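Local atomic coordinates of integral membrane indolylacetylinositol arabinosyltransferase EmbC (Mycolicibacterium smegmatis, PDB entry 7BVE), a protein that probably polymerises arabinose into cell-wall arabinan as a membrane-embedded arabinosyltransferase, and binds the drug ethambutol. Residues 628-633 with 715-720; 736-741 with 949-954; 766-771 with 813-818; 851-856 with 918-923; 988-993 with 1039-1044. One frame throughout, in Å; residues are numbered along the deposited sequence.

Contact 1 (628-633 with 715-720); sequences YVSNFG and WSVGRS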
# COMPACT_ATOMS: atom_id res chain seq x y z
N TYR A 628 20.60 6.17 5.20
CA TYR A 628 20.86 6.53 6.60
C TYR A 628 21.68 7.80 6.85
O TYR A 628 21.13 8.79 7.35
CB TYR A 628 21.51 5.29 7.24
CG TYR A 628 22.16 5.49 8.57
CD1 TYR A 628 21.43 5.91 9.67
CD2 TYR A 628 23.50 5.18 8.76
CE1 TYR A 628 22.02 6.09 10.89
CE2 TYR A 628 24.10 5.34 9.98
CZ TYR A 628 23.35 5.81 11.04
OH TYR A 628 23.93 5.99 12.27
N VAL A 629 22.95 7.86 6.46
CA VAL A 629 23.73 9.09 6.62
C VAL A 629 24.04 9.76 5.30
O VAL A 629 24.79 10.74 5.28
CB VAL A 629 25.02 8.86 7.42
CG1 VAL A 629 24.71 8.66 8.86
CG2 VAL A 629 25.79 7.70 6.87
N SER A 630 23.49 9.28 4.20
CA SER A 630 23.60 9.97 2.93
C SER A 630 22.63 11.13 2.83
O SER A 630 22.67 11.86 1.84
CB SER A 630 23.36 8.99 1.80
OG SER A 630 24.34 7.97 1.83
N ASN A 631 21.79 11.31 3.83
CA ASN A 631 20.69 12.24 3.80
C ASN A 631 21.03 13.54 4.52
O ASN A 631 20.17 14.42 4.61
CB ASN A 631 19.49 11.58 4.45
CG ASN A 631 18.20 12.01 3.84
OD1 ASN A 631 18.19 12.71 2.84
ND2 ASN A 631 17.09 11.61 4.44
N PHE A 632 22.25 13.68 5.03
CA PHE A 632 22.65 14.85 5.81
C PHE A 632 22.88 16.02 4.87
O PHE A 632 23.83 16.01 4.08
CB PHE A 632 23.92 14.59 6.61
CG PHE A 632 23.75 13.68 7.81
CD1 PHE A 632 22.52 13.18 8.17
CD2 PHE A 632 24.84 13.41 8.61
CE1 PHE A 632 22.40 12.36 9.28
CE2 PHE A 632 24.72 12.61 9.72
CZ PHE A 632 23.50 12.09 10.05
N GLY A 633 22.05 17.05 4.97
CA GLY A 633 22.28 18.30 4.28
C GLY A 633 21.74 18.38 2.87
O GLY A 633 21.93 19.41 2.21
N TRP A 715 30.15 16.52 9.78
CA TRP A 715 30.49 15.32 9.05
C TRP A 715 29.54 15.13 7.89
O TRP A 715 28.34 15.38 8.02
CB TRP A 715 30.41 14.10 9.96
CG TRP A 715 30.89 12.82 9.36
CD1 TRP A 715 32.17 12.39 9.27
CD2 TRP A 715 30.09 11.83 8.71
NE1 TRP A 715 32.22 11.18 8.64
CE2 TRP A 715 30.96 10.82 8.28
CE3 TRP A 715 28.73 11.70 8.45
CZ2 TRP A 715 30.51 9.70 7.62
CZ3 TRP A 715 28.29 10.59 7.79
CH2 TRP A 715 29.17 9.60 7.38
N SER A 716 30.07 14.69 6.76
CA SER A 716 29.25 14.20 5.66
C SER A 716 29.97 13.02 5.03
O SER A 716 31.14 12.78 5.31
CB SER A 716 28.97 15.30 4.65
OG SER A 716 30.18 15.81 4.15
N VAL A 717 29.23 12.27 4.21
CA VAL A 717 29.77 11.08 3.55
C VAL A 717 30.94 11.43 2.65
O VAL A 717 32.00 10.79 2.70
CB VAL A 717 28.65 10.37 2.76
CG1 VAL A 717 29.22 9.36 1.82
CG2 VAL A 717 27.73 9.67 3.70
N GLY A 718 30.79 12.49 1.87
CA GLY A 718 31.82 12.86 0.93
C GLY A 718 33.05 13.43 1.59
O GLY A 718 34.17 13.25 1.11
N ARG A 719 32.88 14.11 2.73
CA ARG A 719 34.03 14.66 3.43
C ARG A 719 34.85 13.56 4.07
O ARG A 719 36.08 13.65 4.12
CB ARG A 719 33.57 15.64 4.51
CG ARG A 719 34.70 16.46 5.11
CD ARG A 719 34.23 17.25 6.30
NE ARG A 719 33.99 16.35 7.42
CZ ARG A 719 34.91 16.02 8.30
NH1 ARG A 719 36.12 16.54 8.21
NH2 ARG A 719 34.62 15.19 9.29
N SER A 720 34.20 12.49 4.53
CA SER A 720 34.94 11.36 5.07
C SER A 720 35.66 10.59 3.98
O SER A 720 36.81 10.18 4.15
CB SER A 720 34.00 10.43 5.82
OG SER A 720 33.15 9.78 4.92

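Contact 2 (736-741 with 949-954); sequences VLVEQN and RTLQEV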
# COMPACT_ATOMS: atom_id res chain seq x y z
N VAL A 736 31.93 12.09 16.58
CA VAL A 736 30.93 11.88 17.62
C VAL A 736 31.63 12.05 18.95
O VAL A 736 32.61 11.36 19.23
CB VAL A 736 30.28 10.49 17.51
CG1 VAL A 736 29.43 10.25 18.70
CG2 VAL A 736 29.45 10.40 16.28
N LEU A 737 31.14 12.98 19.76
CA LEU A 737 31.72 13.28 21.06
C LEU A 737 30.96 12.54 22.15
O LEU A 737 29.73 12.46 22.12
CB LEU A 737 31.68 14.78 21.32
CG LEU A 737 32.47 15.61 20.31
CD1 LEU A 737 32.25 17.06 20.58
CD2 LEU A 737 33.92 15.27 20.39
N VAL A 738 31.70 11.98 23.10
CA VAL A 738 31.15 11.06 24.09
C VAL A 738 31.62 11.49 25.47
O VAL A 738 32.82 11.62 25.70
CB VAL A 738 31.58 9.60 23.81
CG1 VAL A 738 31.22 8.70 24.96
CG2 VAL A 738 30.95 9.08 22.55
N GLU A 739 30.68 11.71 26.39
CA GLU A 739 31.02 11.88 27.80
C GLU A 739 30.81 10.57 28.55
O GLU A 739 29.72 9.99 28.53
CB GLU A 739 30.25 13.02 28.45
CG GLU A 739 28.76 13.03 28.33
CD GLU A 739 28.16 14.07 29.24
OE1 GLU A 739 28.92 14.62 30.07
OE2 GLU A 739 26.96 14.38 29.10
N GLN A 740 31.87 10.09 29.18
CA GLN A 740 31.78 8.87 29.97
C GLN A 740 31.09 9.14 31.29
O GLN A 740 30.05 8.54 31.60
CB GLN A 740 33.18 8.31 30.19
CG GLN A 740 33.84 7.78 28.95
CD GLN A 740 35.24 7.31 29.21
OE1 GLN A 740 35.77 7.50 30.30
NE2 GLN A 740 35.84 6.67 28.22
N ASN A 741 31.65 10.03 32.10
CA ASN A 741 31.12 10.35 33.41
C ASN A 741 30.23 11.59 33.28
O ASN A 741 30.72 12.68 32.99
CB ASN A 741 32.26 10.60 34.40
CG ASN A 741 31.80 10.56 35.83
OD1 ASN A 741 30.64 10.29 36.12
ND2 ASN A 741 32.72 10.85 36.75
N ARG A 949 35.01 13.36 24.87
CA ARG A 949 36.04 12.66 24.11
C ARG A 949 35.37 12.04 22.90
O ARG A 949 34.15 11.92 22.84
CB ARG A 949 36.70 11.56 24.94
CG ARG A 949 37.44 12.04 26.17
CD ARG A 949 38.03 10.88 26.93
NE ARG A 949 39.13 10.25 26.21
CZ ARG A 949 39.70 9.11 26.56
NH1 ARG A 949 39.27 8.44 27.62
NH2 ARG A 949 40.70 8.62 25.84
N THR A 950 36.18 11.64 21.92
CA THR A 950 35.59 11.07 20.72
C THR A 950 35.21 9.61 20.96
O THR A 950 35.67 8.98 21.91
CB THR A 950 36.53 11.19 19.53
OG1 THR A 950 37.74 10.49 19.80
CG2 THR A 950 36.86 12.63 19.27
N LEU A 951 34.36 9.09 20.09
CA LEU A 951 33.92 7.70 20.22
C LEU A 951 35.02 6.71 19.87
O LEU A 951 34.98 5.58 20.33
CB LEU A 951 32.68 7.48 19.35
CG LEU A 951 31.86 6.19 19.35
CD1 LEU A 951 30.42 6.53 19.14
CD2 LEU A 951 32.30 5.26 18.25
N GLN A 952 36.01 7.12 19.08
CA GLN A 952 37.13 6.24 18.76
C GLN A 952 38.06 6.07 19.95
O GLN A 952 38.72 5.03 20.07
CB GLN A 952 37.87 6.80 17.54
CG GLN A 952 39.03 5.98 16.99
CD GLN A 952 38.61 4.62 16.47
OE1 GLN A 952 37.52 4.45 15.93
NE2 GLN A 952 39.51 3.65 16.59
N GLU A 953 38.12 7.05 20.84
CA GLU A 953 38.95 6.93 22.03
C GLU A 953 38.24 6.25 23.19
O GLU A 953 38.91 5.69 24.06
CB GLU A 953 39.41 8.31 22.49
CG GLU A 953 40.30 9.00 21.50
CD GLU A 953 40.71 10.37 21.96
OE1 GLU A 953 40.22 10.81 23.01
OE2 GLU A 953 41.52 11.01 21.26
N VAL A 954 36.91 6.29 23.22
CA VAL A 954 36.14 5.62 24.26
C VAL A 954 35.90 4.17 23.86
O VAL A 954 36.33 3.24 24.54
CB VAL A 954 34.81 6.36 24.50
CG1 VAL A 954 33.97 5.61 25.48
CG2 VAL A 954 35.09 7.75 25.00

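Contact 3 (766-771 with 813-818); sequences FGPNGI and GINGSR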
# COMPACT_ATOMS: atom_id res chain seq x y z
N PHE A 766 6.96 23.14 42.30
CA PHE A 766 8.15 22.30 42.16
C PHE A 766 7.88 20.91 42.72
O PHE A 766 7.32 20.76 43.81
CB PHE A 766 9.36 22.97 42.84
CG PHE A 766 9.24 23.09 44.34
CD1 PHE A 766 8.57 24.16 44.92
CD2 PHE A 766 9.86 22.18 45.18
CE1 PHE A 766 8.48 24.29 46.30
CE2 PHE A 766 9.77 22.29 46.56
CZ PHE A 766 9.08 23.35 47.12
N GLY A 767 8.15 19.90 41.89
CA GLY A 767 8.00 18.50 42.22
C GLY A 767 9.33 17.83 42.51
O GLY A 767 9.98 17.37 41.56
N PRO A 768 9.80 17.78 43.76
CA PRO A 768 10.94 16.90 44.11
C PRO A 768 10.63 15.41 44.01
O PRO A 768 11.55 14.62 43.79
CB PRO A 768 11.26 17.30 45.56
CG PRO A 768 10.72 18.66 45.70
CD PRO A 768 9.47 18.66 44.89
N ASN A 769 9.37 15.01 44.13
CA ASN A 769 8.96 13.69 43.67
C ASN A 769 7.82 13.82 42.66
O ASN A 769 7.07 12.86 42.44
CB ASN A 769 8.56 12.80 44.86
CG ASN A 769 8.65 11.32 44.54
OD1 ASN A 769 9.02 10.93 43.43
ND2 ASN A 769 8.29 10.49 45.51
N GLY A 770 7.67 14.99 42.05
CA GLY A 770 6.59 15.26 41.13
C GLY A 770 6.95 15.02 39.68
O GLY A 770 6.95 15.96 38.87
N ILE A 771 7.30 13.78 39.34
CA ILE A 771 7.38 13.32 37.96
C ILE A 771 6.62 12.00 37.89
O ILE A 771 6.57 11.26 38.88
CB ILE A 771 8.84 13.17 37.47
CG1 ILE A 771 9.62 12.16 38.30
CG2 ILE A 771 9.59 14.49 37.48
CD1 ILE A 771 10.95 11.82 37.70
N GLY A 813 17.29 11.33 48.38
CA GLY A 813 18.04 12.20 47.51
C GLY A 813 18.53 13.45 48.23
O GLY A 813 18.20 13.69 49.40
N ILE A 814 19.31 14.25 47.50
CA ILE A 814 19.81 15.50 48.06
C ILE A 814 18.72 16.56 48.06
O ILE A 814 18.79 17.53 48.81
CB ILE A 814 21.08 15.93 47.30
CG1 ILE A 814 21.86 17.02 48.06
CG2 ILE A 814 20.75 16.40 45.89
CD1 ILE A 814 23.23 17.28 47.51
N ASN A 815 17.68 16.36 47.25
CA ASN A 815 16.50 17.21 47.25
C ASN A 815 15.35 16.52 47.97
O ASN A 815 14.21 17.00 47.96
CB ASN A 815 16.12 17.55 45.81
CG ASN A 815 15.24 18.76 45.72
OD1 ASN A 815 15.01 19.45 46.71
ND2 ASN A 815 14.69 18.99 44.54
N GLY A 816 15.62 15.39 48.62
CA GLY A 816 14.55 14.56 49.11
C GLY A 816 13.84 13.80 48.02
O GLY A 816 12.70 13.36 48.21
N SER A 817 14.49 13.61 46.87
CA SER A 817 13.89 12.97 45.72
C SER A 817 14.02 11.46 45.81
O SER A 817 14.94 10.92 46.44
CB SER A 817 14.53 13.48 44.43
OG SER A 817 13.94 12.86 43.30
N ARG A 818 13.08 10.76 45.16
CA ARG A 818 13.11 9.31 45.08
C ARG A 818 13.07 8.82 43.64
O ARG A 818 12.66 7.69 43.38
CB ARG A 818 11.94 8.71 45.88
CG ARG A 818 12.00 8.98 47.37
CD ARG A 818 10.82 8.36 48.10
NE ARG A 818 10.86 6.91 48.05
CZ ARG A 818 10.01 6.16 47.37
NH1 ARG A 818 9.04 6.73 46.66
NH2 ARG A 818 10.12 4.84 47.38

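Contact 4 (851-856 with 918-923); sequences YRLPDR and PEATQI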
# COMPACT_ATOMS: atom_id res chain seq x y z
N TYR A 851 24.93 30.66 38.61
CA TYR A 851 25.98 29.67 38.47
C TYR A 851 27.21 30.30 37.84
O TYR A 851 27.11 30.97 36.82
CB TYR A 851 25.53 28.49 37.63
CG TYR A 851 24.48 27.63 38.28
CD1 TYR A 851 24.83 26.76 39.30
CD2 TYR A 851 23.17 27.66 37.86
CE1 TYR A 851 23.89 25.96 39.90
CE2 TYR A 851 22.22 26.87 38.45
CZ TYR A 851 22.58 26.02 39.47
OH TYR A 851 21.64 25.22 40.06
N ARG A 852 28.37 30.06 38.45
CA ARG A 852 29.63 30.58 37.94
C ARG A 852 30.01 29.88 36.65
O ARG A 852 29.91 28.66 36.52
CB ARG A 852 30.72 30.39 38.99
CG ARG A 852 32.07 30.93 38.62
CD ARG A 852 32.08 32.43 38.66
NE ARG A 852 31.95 32.95 40.02
CZ ARG A 852 31.69 34.22 40.31
NH1 ARG A 852 31.59 34.60 41.57
NH2 ARG A 852 31.53 35.10 39.34
N LEU A 853 30.47 30.67 35.66
CA LEU A 853 30.97 30.13 34.40
C LEU A 853 32.49 29.99 34.42
O LEU A 853 33.18 30.81 35.04
CB LEU A 853 30.57 31.00 33.20
CG LEU A 853 29.13 30.93 32.73
CD1 LEU A 853 28.90 31.98 31.68
CD2 LEU A 853 28.88 29.57 32.15
N PRO A 854 33.04 28.98 33.77
CA PRO A 854 34.49 28.73 33.83
C PRO A 854 35.26 29.66 32.89
O PRO A 854 34.71 30.55 32.26
CB PRO A 854 34.61 27.28 33.35
CG PRO A 854 33.25 26.71 33.47
CD PRO A 854 32.34 27.84 33.17
N ASP A 855 36.56 29.41 32.82
CA ASP A 855 37.41 30.08 31.85
C ASP A 855 37.08 29.56 30.45
O ASP A 855 36.55 28.46 30.28
CB ASP A 855 38.88 29.86 32.19
CG ASP A 855 39.81 30.83 31.48
OD1 ASP A 855 39.31 31.71 30.74
OD2 ASP A 855 41.04 30.72 31.67
N ARG A 856 37.41 30.35 29.43
CA ARG A 856 36.99 30.07 28.07
C ARG A 856 37.98 29.19 27.31
O ARG A 856 37.84 29.04 26.09
CB ARG A 856 36.75 31.37 27.32
CG ARG A 856 35.63 32.19 27.93
CD ARG A 856 34.30 31.46 27.80
NE ARG A 856 33.19 32.27 28.30
CZ ARG A 856 31.93 31.86 28.32
NH1 ARG A 856 31.61 30.67 27.85
NH2 ARG A 856 30.99 32.66 28.79
N PRO A 918 31.13 36.68 25.20
CA PRO A 918 32.32 36.40 26.00
C PRO A 918 32.52 37.29 27.23
O PRO A 918 33.57 37.20 27.87
CB PRO A 918 33.47 36.61 25.00
CG PRO A 918 32.84 36.46 23.67
CD PRO A 918 31.48 37.04 23.82
N GLU A 919 31.56 38.14 27.56
CA GLU A 919 31.63 38.94 28.77
C GLU A 919 30.74 38.41 29.88
O GLU A 919 30.76 38.95 30.99
CB GLU A 919 31.27 40.40 28.48
CG GLU A 919 29.79 40.65 28.20
CD GLU A 919 29.43 40.57 26.73
OE1 GLU A 919 30.24 40.04 25.94
OE2 GLU A 919 28.33 41.04 26.37
N ALA A 920 29.95 37.37 29.60
CA ALA A 920 29.07 36.81 30.62
C ALA A 920 29.87 36.01 31.62
O ALA A 920 30.88 35.38 31.29
CB ALA A 920 28.00 35.93 29.99
N THR A 921 29.42 36.02 32.87
CA THR A 921 30.17 35.38 33.94
C THR A 921 29.28 34.43 34.72
O THR A 921 29.73 33.40 35.21
CB THR A 921 30.78 36.44 34.85
OG1 THR A 921 31.53 37.37 34.05
CG2 THR A 921 31.72 35.82 35.87
N GLN A 922 27.99 34.77 34.83
CA GLN A 922 27.06 34.04 35.67
C GLN A 922 25.79 33.78 34.88
O GLN A 922 25.30 34.67 34.18
CB GLN A 922 26.73 34.83 36.94
CG GLN A 922 27.94 35.14 37.80
CD GLN A 922 27.61 35.97 39.00
OE1 GLN A 922 26.45 36.30 39.22
NE2 GLN A 922 28.62 36.34 39.76
N ILE A 923 25.25 32.57 34.98
CA ILE A 923 24.02 32.21 34.28
C ILE A 923 22.97 31.79 35.30
O ILE A 923 23.24 31.62 36.48
CB ILE A 923 24.23 31.11 33.22
CG1 ILE A 923 24.69 29.82 33.88
CG2 ILE A 923 25.24 31.54 32.20
CD1 ILE A 923 24.68 28.65 32.94

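Contact 5 (988-993 with 1039-1044); sequences KWRILP and SLQRLT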
# COMPACT_ATOMS: atom_id res chain seq x y z
N LYS A 988 30.33 -5.49 24.40
CA LYS A 988 30.43 -4.49 25.46
C LYS A 988 29.74 -3.19 25.13
O LYS A 988 29.50 -2.40 26.05
CB LYS A 988 31.90 -4.18 25.77
CG LYS A 988 32.67 -5.34 26.32
CD LYS A 988 34.09 -4.95 26.64
CE LYS A 988 34.92 -6.15 27.08
NZ LYS A 988 34.47 -6.69 28.39
N TRP A 989 29.41 -2.93 23.87
CA TRP A 989 28.82 -1.68 23.43
C TRP A 989 27.72 -2.00 22.43
O TRP A 989 27.58 -3.14 21.99
CB TRP A 989 29.88 -0.78 22.79
CG TRP A 989 30.97 -0.33 23.71
CD1 TRP A 989 32.20 -0.89 23.85
CD2 TRP A 989 30.93 0.78 24.60
NE1 TRP A 989 32.92 -0.21 24.79
CE2 TRP A 989 32.16 0.83 25.26
CE3 TRP A 989 29.97 1.74 24.91
CZ2 TRP A 989 32.46 1.79 26.21
CZ3 TRP A 989 30.27 2.69 25.84
CH2 TRP A 989 31.50 2.71 26.48
N ARG A 990 26.95 -1.00 22.06
CA ARG A 990 25.97 -1.15 21.00
C ARG A 990 25.77 0.20 20.32
O ARG A 990 25.66 1.22 21.00
CB ARG A 990 24.63 -1.66 21.53
CG ARG A 990 23.63 -1.86 20.44
CD ARG A 990 22.27 -2.19 20.95
NE ARG A 990 21.31 -2.08 19.86
CZ ARG A 990 20.00 -2.18 20.00
NH1 ARG A 990 19.47 -2.39 21.20
NH2 ARG A 990 19.21 -2.06 18.95
N ILE A 991 25.74 0.21 18.99
CA ILE A 991 25.53 1.43 18.22
C ILE A 991 24.24 1.28 17.43
O ILE A 991 24.04 0.29 16.73
CB ILE A 991 26.73 1.71 17.29
CG1 ILE A 991 27.98 1.94 18.12
CG2 ILE A 991 26.48 2.92 16.46
CD1 ILE A 991 29.23 1.92 17.34
N LEU A 992 23.36 2.27 17.55
CA LEU A 992 22.04 2.25 16.96
C LEU A 992 21.92 3.33 15.89
O LEU A 992 22.74 4.25 15.84
CB LEU A 992 20.95 2.48 18.02
CG LEU A 992 20.65 1.46 19.11
CD1 LEU A 992 21.58 1.61 20.29
CD2 LEU A 992 19.23 1.59 19.54
N PRO A 993 20.92 3.24 15.00
CA PRO A 993 20.57 4.39 14.17
C PRO A 993 19.74 5.41 14.93
O PRO A 993 19.57 5.29 16.14
CB PRO A 993 19.76 3.77 13.03
CG PRO A 993 20.11 2.36 13.04
CD PRO A 993 20.35 2.00 14.45
N SER A 1039 22.57 6.58 18.49
CA SER A 1039 22.83 6.53 19.92
C SER A 1039 23.80 5.41 20.24
O SER A 1039 24.03 4.53 19.42
CB SER A 1039 21.53 6.36 20.71
OG SER A 1039 20.86 5.17 20.38
N LEU A 1040 24.37 5.47 21.44
CA LEU A 1040 25.35 4.53 21.95
C LEU A 1040 24.89 3.99 23.30
O LEU A 1040 24.27 4.71 24.09
CB LEU A 1040 26.71 5.20 22.11
CG LEU A 1040 27.91 4.41 22.61
CD1 LEU A 1040 28.29 3.34 21.62
CD2 LEU A 1040 29.07 5.32 22.88
N GLN A 1041 25.17 2.72 23.57
CA GLN A 1041 24.80 2.09 24.83
C GLN A 1041 25.96 1.30 25.40
O GLN A 1041 26.83 0.83 24.67
CB GLN A 1041 23.61 1.14 24.65
CG GLN A 1041 22.33 1.83 24.29
CD GLN A 1041 21.20 0.86 24.14
OE1 GLN A 1041 21.39 -0.35 24.25
NE2 GLN A 1041 20.01 1.37 23.88
N ARG A 1042 25.97 1.16 26.73
CA ARG A 1042 26.83 0.22 27.43
C ARG A 1042 26.04 -1.05 27.66
O ARG A 1042 24.84 -0.99 27.90
CB ARG A 1042 27.32 0.77 28.77
CG ARG A 1042 28.37 1.82 28.68
CD ARG A 1042 28.74 2.37 30.04
NE ARG A 1042 27.65 3.16 30.59
CZ ARG A 1042 27.64 3.66 31.82
NH1 ARG A 1042 28.67 3.46 32.63
NH2 ARG A 1042 26.59 4.36 32.24
N LEU A 1043 26.71 -2.19 27.59
CA LEU A 1043 26.07 -3.46 27.89
C LEU A 1043 26.75 -4.08 29.11
O LEU A 1043 27.95 -4.36 29.08
CB LEU A 1043 26.13 -4.39 26.68
CG LEU A 1043 25.38 -3.91 25.45
CD1 LEU A 1043 25.55 -4.88 24.32
CD2 LEU A 1043 23.92 -3.70 25.73
N THR A 1044 25.98 -4.28 30.17
CA THR A 1044 26.50 -4.73 31.45
C THR A 1044 25.92 -6.09 31.78
O THR A 1044 24.70 -6.29 31.64
CB THR A 1044 26.12 -3.73 32.55
OG1 THR A 1044 26.56 -2.41 32.18
CG2 THR A 1044 26.78 -4.09 33.87

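Contact 1 (628-633 with 715-720)
V717 O is the best-held polar atom here, and within the two segments one bond grips it. S720 OG donates to it at 2.7 Å, from above the carbonyl plane. This bond lies in the first turn of helix 717-723, just after an N-cap at S716. S716 OG accepts a weak capping bond from R719 N at 3.5 Å, and S716 O takes the N-H of S720. The side chain of R719 runs on to a salt bridge with D735.

No hydrogen bond crosses between 628-633 and 715-720, so packing alone joins them. W715 CG is anti to the backbone N (chi1 -174°), and this brings the six-membered ring to the loop. V629 CB meets the edge of the indole near its plane, 3.7 Å from W715 CZ3. F632 CD2 comes to the same edge, 4.3 Å from W715 CE3. The F632 ring also makes a cation-pi contact with R1035. The loop 628-633 follows helix 602-619, predicted to span the membrane, so the contact joins the loop after it to helix 717-723. Beside the indole, V717 CG2 rests 3.5 Å from V629 O.

Contact 2 (736-741 with 949-954)
This is an antiparallel strand pair at the margin of a six-stranded mixed sheet, and it passes straight into a helix N-terminus. Strand 736-738 pairs with the short outermost strand 949-950. V738 and R949 form a hydrogen-bonded pair: V738 N donates to R949 O at 2.5 Å, nearly along the C=O axis, and R949 N returns a bond to V738 O at 2.9 Å. L737 and T950 form the non-hydrogen-bonded pair beside it. T950 is the N-cap of helix 951-954. The next residue still bonds back to the strand: L951 N donates to V736 O at 3.0 Å.

The side chains pack on the face that carries V738. V738 CG1, anti to the backbone N (chi1 170°), touches V954 CG2 at 4.0 Å. V738 CG2 meets L951 CB at 4.0 Å, so the two methyls span the first turn of the helix. V736 and L951 lie side by side, pointing the same way, with V736 CG1 3.9 Å from L951 CD1. Q740 reaches V954 tip to tip. Its NE2 lies 3.5 Å from V954 CG2, a polar group against methyls and not a bond.

R949 bends at chi3 and turns its NE to E953 OE1 in a salt bridge whose hydrogen bond is weak. On the other side of strand 736-738, L737 shares backbone bonds with Y1028. The backbone bonds therefore fix the register, V736, V738, L951 and V954 pack together, apolar against apolar, and the R949 charge is probably balanced within its own segment, at an exposed edge.

Contact 3 (766-771 with 813-818)
S817 carries the one hydrogen bond of this surface contact between two irregular loops. Its CB already lies against the partner, 3.3 Å from P768 O. At the tip, OG is anti to the backbone N (chi1 -180°) and donates to P768 O at 3.0 Å. It arrives almost straight along the C=O axis, with a C=O...OG angle of 176°. The same OG is also bonded to A819 N, so it is gripped twice and its rotation is probably well fixed. S817 CA adds a CA-H...O contact to P768 O.

P768 is the most covered residue of the pair. Its CB touches N815 O at 3.8 Å, and also N815 ND2 at 4.0 Å, where the two side chains cross obliquely. The ND2 contact is packing. The true partner of that amide nitrogen is V832 O. Further along, N769 ND2 comes to the edge of the R818 guanidinium, 4.0 Å from R818 NH1. The amide and guanidinium planes stand 72° apart, and both groups present nitrogens, so no bond forms.

Residues 813-816 make a type I beta turn, closed by G816 N to G813 O at 3.2 Å. G816 then takes a positive phi, where a CB would press on the preceding carbonyl, and the chain runs on so that S817 lies beside P768. Both loops lie between strands 762-764 and 833-834. G767 shares a backbone bond with G834, F766 packs on L833, and N815 touches L833 too, so strand 833-834 lies beside both halves.

Contact 4 (851-856 with 918-923)
Strands 851-852 and 922-923 run antiparallel, held by two backbone bonds, and a third continues the pairing into the flanking loop residues. Y851 N donates to I923 O at 2.9 Å and I923 N returns to Y851 O at 3.1 Å, both in the carbonyl plane. Beyond the non-hydrogen-bonded pair R852 and Q922, L853 N donates to T921 O at 2.9 Å, nearly along the C=O axis. T921 and Q922 both face A881, just beyond strand 877-878, a classic beta bulge. The sheet belongs to the EmbC C-terminal region, whose family clan is that of galactose-binding domains.

L853 is the apolar centre. Its CG is anti to the carbonyl carbon (chi1 -75°), and CD1 reaches I923 CG2 at 3.7 Å, the two side chains crossing at about a right angle. I923 CG1 sits in the crowded position between the backbone N and the carbonyl carbon, which brings it 4.1 Å from Y851 CB.

The face with R852 and Q922 is polar. R852 bends at chi2 and chi3, so the guanidinium folds back over the neighbouring strand. T921 CG2 meets its edge in plane, 3.5 Å from R852 NH2. Q922 lies alongside, its amide plane 74° from the guanidinium, with NE2 3.2 Å from R852 NH2. Both are donors, so this is no bond. D883 offers R852 NH2 a long, weak ion pair, and Q922 packs on the same residue. The backbone thus fixes the pairing and the leucine and isoleucine bury one side, while the arginine charge is probably balanced in part by D883, at long range.

Contact 5 (988-993 with 1039-1044)
Backbone bonds come first. Strands 989-992 and 1039-1044 are antiparallel neighbours in a mixed sheet. R990 and Q1041 form a hydrogen-bonded pair. Q1041 N donates to R990 O at 3.0 Å in the carbonyl plane, and R990 N returns to Q1041 O at 3.2 Å from above it. L1043 N donates to K988 O at 3.2 Å, also from above the carbonyl plane.

Apolar packing gathers on the face with W989, I991 and L1040. L1040 CG is anti to the backbone N (chi1 -179°). Its CD1 touches both W989 CE3, at 4.0 Å, and I991 CG1, at 3.8 Å. R1042 lies beside W989, pointing the same way. Its CG meets W989 CZ3 at 3.5 Å, and the ring and guanidinium planes are 27° apart. Its NH2 goes on to a weak hydrogen bond with S1023 OG.

The other face mixes polar side chains, R990, Q1041 and S1039, with L992. R990 is extended from CG to NE and runs alongside Q1041, whose OE1 is 4.1 Å from R990 NH1, too far for a hydrogen bond. L992 CG lies over one face of the R990 guanidinium, toward its rim. D964 gives R990 NE a long, weak ion pair.

Strand 961-963 flanks 989-992 and strand 1020-1029 flanks 1039-1044, so this pair is interior to the sheet. P993, at its end, lies about 12 Å from bound ethambutol. Main-chain bonds therefore set the register, one face is mainly hydrocarbon, and R990 probably has its charge partly balanced by D964, while R1042 makes a weak bond to the neutral S1023.

In the fold
From the N terminus, contact 1 closes first. It joins the loop after predicted membrane helix 602-619 to the start of helix 717-723, spanning two predicted membrane helices in between. The chain then enters strand 736-738 and opens contact 2, a long excursion that returns only at 949-954. Contacts 3 and 4 both fall within that excursion, one after the other, and fold its outer beta-rich part. They do not touch each other or contact 2. Contact 5 follows and ties 988-993 to 1039-1044 in the same sheet as contact 2. V954 packs on W989, and V738 and L951 on L1040. Y628 packs on P993, linking contacts 1 and 5. No two contacts cross along the chain.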